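Local coordinates for protein hydrolase (Rhizobium meliloti, PDB 5HOE) that hydrolyses acetyl esters of carbohydrates as an octameric acetylesterase of the SGNH (GDSL-like) hydrolase family, at residues P154-F168 against T202-T214. Numbering follows the deposited sequence.
With PO4 (phosphate ion), chain E.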
# COMPACT_ATOMS: atom_id res chain seq x y z
N PRO A 154 -33.32 -14.39 3.56
CA PRO A 154 -34.41 -14.63 2.61
C PRO A 154 -34.13 -13.91 1.31
O PRO A 154 -33.46 -12.86 1.29
CB PRO A 154 -35.64 -14.05 3.33
CG PRO A 154 -35.10 -12.98 4.20
CD PRO A 154 -33.70 -13.45 4.62
N PRO A 155 -34.63 -14.42 0.18
CA PRO A 155 -34.41 -13.74 -1.10
C PRO A 155 -35.00 -12.34 -1.11
O PRO A 155 -35.98 -12.05 -0.43
CB PRO A 155 -35.15 -14.64 -2.11
CG PRO A 155 -35.27 -15.96 -1.48
CD PRO A 155 -35.35 -15.70 0.01
N LEU A 156 -34.40 -11.49 -1.94
CA LEU A 156 -34.92 -10.15 -2.17
C LEU A 156 -36.31 -10.20 -2.83
O LEU A 156 -36.73 -11.23 -3.39
CB LEU A 156 -33.97 -9.38 -3.08
CG LEU A 156 -32.60 -9.06 -2.49
CD1 LEU A 156 -31.65 -8.58 -3.56
CD2 LEU A 156 -32.71 -8.00 -1.41
N ALA A 157 -37.02 -9.08 -2.75
CA ALA A 157 -38.33 -8.91 -3.36
C ALA A 157 -38.32 -7.72 -4.32
O ALA A 157 -37.35 -6.96 -4.35
CB ALA A 157 -39.38 -8.71 -2.27
N PRO A 158 -39.36 -7.53 -5.13
CA PRO A 158 -39.42 -6.33 -5.97
C PRO A 158 -39.35 -5.08 -5.12
O PRO A 158 -39.87 -5.05 -3.99
CB PRO A 158 -40.78 -6.47 -6.66
CG PRO A 158 -40.97 -7.97 -6.74
CD PRO A 158 -40.46 -8.47 -5.43
N MET A 159 -38.72 -4.04 -5.66
CA MET A 159 -38.43 -2.82 -4.90
C MET A 159 -39.05 -1.61 -5.58
O MET A 159 -38.67 -1.27 -6.71
CB MET A 159 -36.93 -2.62 -4.79
CG MET A 159 -36.21 -3.73 -4.03
SD MET A 159 -34.46 -3.69 -4.41
CE MET A 159 -34.49 -4.21 -6.12
N PRO A 160 -39.96 -0.89 -4.92
CA PRO A 160 -40.59 0.26 -5.57
C PRO A 160 -39.71 1.46 -5.74
O PRO A 160 -39.97 2.25 -6.66
CB PRO A 160 -41.79 0.56 -4.65
CG PRO A 160 -41.34 0.03 -3.29
CD PRO A 160 -40.58 -1.20 -3.61
N ASP A 161 -38.67 1.64 -4.94
CA ASP A 161 -37.87 2.85 -5.06
C ASP A 161 -36.81 2.69 -6.15
O ASP A 161 -36.02 1.75 -6.09
CB ASP A 161 -37.18 3.13 -3.73
CG ASP A 161 -36.30 4.36 -3.78
OD1 ASP A 161 -36.83 5.47 -3.74
OD2 ASP A 161 -35.08 4.20 -3.90
N PRO A 162 -36.71 3.62 -7.11
CA PRO A 162 -35.73 3.43 -8.20
C PRO A 162 -34.29 3.41 -7.74
O PRO A 162 -33.46 2.75 -8.39
CB PRO A 162 -35.99 4.61 -9.14
CG PRO A 162 -36.75 5.57 -8.35
CD PRO A 162 -37.59 4.76 -7.41
N TRP A 163 -33.93 4.11 -6.66
CA TRP A 163 -32.54 4.05 -6.22
C TRP A 163 -32.20 2.68 -5.65
O TRP A 163 -31.13 2.13 -5.95
CB TRP A 163 -32.22 5.16 -5.21
CG TRP A 163 -30.75 5.22 -4.90
CD1 TRP A 163 -30.15 4.93 -3.71
CD2 TRP A 163 -29.69 5.56 -5.81
NE1 TRP A 163 -28.78 5.08 -3.82
CE2 TRP A 163 -28.48 5.47 -5.11
CE3 TRP A 163 -29.66 5.92 -7.17
CZ2 TRP A 163 -27.25 5.72 -5.70
CZ3 TRP A 163 -28.43 6.19 -7.76
CH2 TRP A 163 -27.24 6.10 -7.02
N PHE A 164 -33.08 2.11 -4.83
CA PHE A 164 -32.87 0.74 -4.37
C PHE A 164 -32.89 -0.26 -5.52
O PHE A 164 -32.11 -1.21 -5.53
CB PHE A 164 -33.91 0.33 -3.32
CG PHE A 164 -33.56 0.68 -1.87
CD1 PHE A 164 -32.25 0.59 -1.39
CD2 PHE A 164 -34.57 1.04 -0.99
CE1 PHE A 164 -31.97 0.88 -0.05
CE2 PHE A 164 -34.29 1.34 0.32
CZ PHE A 164 -33.00 1.26 0.80
N GLU A 165 -33.80 -0.08 -6.50
CA GLU A 165 -33.81 -0.98 -7.64
C GLU A 165 -32.47 -0.97 -8.37
O GLU A 165 -31.94 -2.04 -8.74
CB GLU A 165 -34.95 -0.63 -8.60
CG GLU A 165 -35.00 -1.59 -9.75
CD GLU A 165 -36.34 -1.64 -10.45
OE1 GLU A 165 -37.26 -0.86 -10.10
OE2 GLU A 165 -36.46 -2.48 -11.37
N GLY A 166 -31.90 0.21 -8.60
CA GLY A 166 -30.57 0.27 -9.20
C GLY A 166 -29.51 -0.33 -8.30
O GLY A 166 -28.60 -1.03 -8.77
N MET A 167 -29.61 -0.08 -7.00
CA MET A 167 -28.63 -0.59 -6.05
C MET A 167 -28.54 -2.10 -6.10
O MET A 167 -27.45 -2.66 -5.96
CB MET A 167 -29.03 -0.14 -4.64
CG MET A 167 -27.96 -0.33 -3.61
SD MET A 167 -28.51 0.15 -1.95
CE MET A 167 -28.81 1.91 -2.18
N PHE A 168 -29.68 -2.78 -6.29
CA PHE A 168 -29.74 -4.24 -6.29
C PHE A 168 -29.96 -4.85 -7.67
O PHE A 168 -30.33 -6.03 -7.78
CB PHE A 168 -30.79 -4.72 -5.28
CG PHE A 168 -30.33 -4.59 -3.85
CD1 PHE A 168 -29.52 -5.56 -3.28
CD2 PHE A 168 -30.69 -3.50 -3.08
CE1 PHE A 168 -29.08 -5.43 -2.00
CE2 PHE A 168 -30.25 -3.38 -1.78
CZ PHE A 168 -29.46 -4.35 -1.23
N THR A 202 -38.97 -11.90 2.57
CA THR A 202 -38.72 -10.46 2.67
C THR A 202 -40.03 -9.73 2.44
O THR A 202 -40.51 -9.65 1.30
CB THR A 202 -37.68 -10.05 1.63
OG1 THR A 202 -36.47 -10.78 1.85
CG2 THR A 202 -37.38 -8.56 1.70
N ASP A 203 -40.63 -9.18 3.50
CA ASP A 203 -41.98 -8.64 3.44
C ASP A 203 -42.06 -7.13 3.62
O ASP A 203 -43.18 -6.58 3.62
CB ASP A 203 -42.90 -9.36 4.45
CG ASP A 203 -42.50 -9.16 5.90
OD1 ASP A 203 -41.38 -8.71 6.19
OD2 ASP A 203 -43.35 -9.48 6.77
N GLY A 204 -40.93 -6.44 3.78
CA GLY A 204 -40.98 -5.00 3.97
C GLY A 204 -41.31 -4.26 2.69
O GLY A 204 -41.04 -4.73 1.58
N ILE A 205 -41.90 -3.06 2.85
CA ILE A 205 -42.40 -2.30 1.70
C ILE A 205 -41.28 -1.97 0.71
O ILE A 205 -41.54 -1.79 -0.49
CB ILE A 205 -43.18 -1.04 2.16
CG1 ILE A 205 -43.70 -0.25 0.95
CG2 ILE A 205 -42.32 -0.16 3.06
CD1 ILE A 205 -44.45 -1.09 -0.08
N ASP A 206 -40.03 -1.89 1.17
CA ASP A 206 -38.93 -1.55 0.28
C ASP A 206 -38.38 -2.74 -0.52
O ASP A 206 -37.54 -2.51 -1.40
CB ASP A 206 -37.79 -0.82 1.03
CG ASP A 206 -37.22 -1.62 2.20
OD1 ASP A 206 -37.46 -2.85 2.31
OD2 ASP A 206 -36.47 -1.00 3.01
N GLY A 207 -38.84 -3.98 -0.27
CA GLY A 207 -38.34 -5.16 -0.95
C GLY A 207 -37.02 -5.70 -0.42
O GLY A 207 -36.45 -6.62 -1.04
N ILE A 208 -36.52 -5.17 0.71
CA ILE A 208 -35.20 -5.52 1.26
C ILE A 208 -35.31 -5.91 2.74
O ILE A 208 -34.75 -6.92 3.17
CB ILE A 208 -34.21 -4.35 1.08
CG1 ILE A 208 -33.99 -4.04 -0.40
CG2 ILE A 208 -32.88 -4.67 1.75
CD1 ILE A 208 -33.55 -2.63 -0.67
N HIS A 209 -36.03 -5.12 3.52
CA HIS A 209 -36.07 -5.30 4.96
C HIS A 209 -37.36 -6.00 5.39
O HIS A 209 -38.21 -6.37 4.56
CB HIS A 209 -35.81 -3.96 5.64
CG HIS A 209 -34.56 -3.29 5.18
ND1 HIS A 209 -34.55 -2.23 4.30
CD2 HIS A 209 -33.26 -3.55 5.45
CE1 HIS A 209 -33.30 -1.85 4.07
NE2 HIS A 209 -32.50 -2.66 4.73
N LEU A 210 -37.49 -6.23 6.71
CA LEU A 210 -38.51 -7.11 7.26
C LEU A 210 -39.41 -6.38 8.25
O LEU A 210 -39.02 -5.40 8.88
CB LEU A 210 -37.85 -8.31 7.95
CG LEU A 210 -36.71 -9.06 7.27
CD1 LEU A 210 -36.12 -10.06 8.24
CD2 LEU A 210 -37.24 -9.73 6.04
N SER A 211 -40.64 -6.88 8.37
CA SER A 211 -41.58 -6.41 9.38
C SER A 211 -41.22 -6.95 10.75
O SER A 211 -40.48 -7.93 10.88
CB SER A 211 -42.99 -6.86 9.00
OG SER A 211 -43.16 -8.25 9.19
N ALA A 212 -41.79 -6.33 11.78
CA ALA A 212 -41.58 -6.82 13.15
C ALA A 212 -42.05 -8.26 13.31
O ALA A 212 -41.36 -9.09 13.93
CB ALA A 212 -42.27 -5.90 14.16
N GLU A 213 -43.25 -8.58 12.79
CA GLU A 213 -43.76 -9.93 13.01
C GLU A 213 -42.86 -10.97 12.35
O GLU A 213 -42.68 -12.08 12.88
CB GLU A 213 -45.22 -10.07 12.57
CG GLU A 213 -45.54 -9.79 11.11
CD GLU A 213 -45.33 -10.98 10.18
OE1 GLU A 213 -45.32 -10.76 8.95
OE2 GLU A 213 -45.20 -12.13 10.64
N THR A 214 -42.30 -10.64 11.19
CA THR A 214 -41.37 -11.54 10.52
C THR A 214 -40.05 -11.66 11.29
O THR A 214 -39.48 -12.75 11.36
CB THR A 214 -41.14 -11.07 9.08
OG1 THR A 214 -42.29 -11.43 8.30
CG2 THR A 214 -39.92 -11.72 8.45
P PO4 E . -28.99 -3.32 4.09
O1 PO4 E . -28.03 -4.02 5.01
O2 PO4 E . -29.78 -4.35 3.32
O3 PO4 E . -29.91 -2.29 4.71
O4 PO4 E . -28.26 -2.41 3.16
O HOH W 1 -38.08 -13.58 0.47
O HOH W 2 -37.64 0.10 -2.68
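Pro154 lays its ring CG against Thr202 OG1, and the same hydroxyl donates to Pro155 O at 2.7 Å, approaching from above the carbonyl plane. A water donating to Pro155 O and accepting from Thr202 N bridges the same two residues. Next, Ala157 N donates to Gly207 O (3.0 Å, 162°), the one direct backbone hydrogen bond between the segments. Gly207, closing a type I turn from Gly204, brings its CA to 3.4 Å from Pro158 O. Met159 CG lies 3.2 Å from Asp206 O, and a second water ties that carbonyl to Asp161 N. Asp161 N-caps helix 162-167, which presents Phe164 and, just past its end, Phe168 to Ile208. With CG1 anti to the carbonyl carbon (chi1 -63°) and the chain extended beyond it, Ile208 lays CD1 over one face of the Phe164 ring in a CH-pi contact, 3.6 Å from the centroid, while its CG2 covers the centre of the His209 ring. Asp206 OD1 accepts from both Ile208 N and His209 N, and OD2 takes His209 ND1 in the imidazole plane at 2.6 Å. Replacing Asp206 by alanine removes the carboxylate, which would probably leave ND1 and both backbone N-H groups without their acceptor and the imidazole freer to turn. His209 NE2 donates to a phosphate ion, probably from the crystallisation liquor, also bound by Ser25 N, Ala69 N and Asn108 ND2, consistent with the Ser-His-Asp triad and oxyanion hole of SGNH hydrolases.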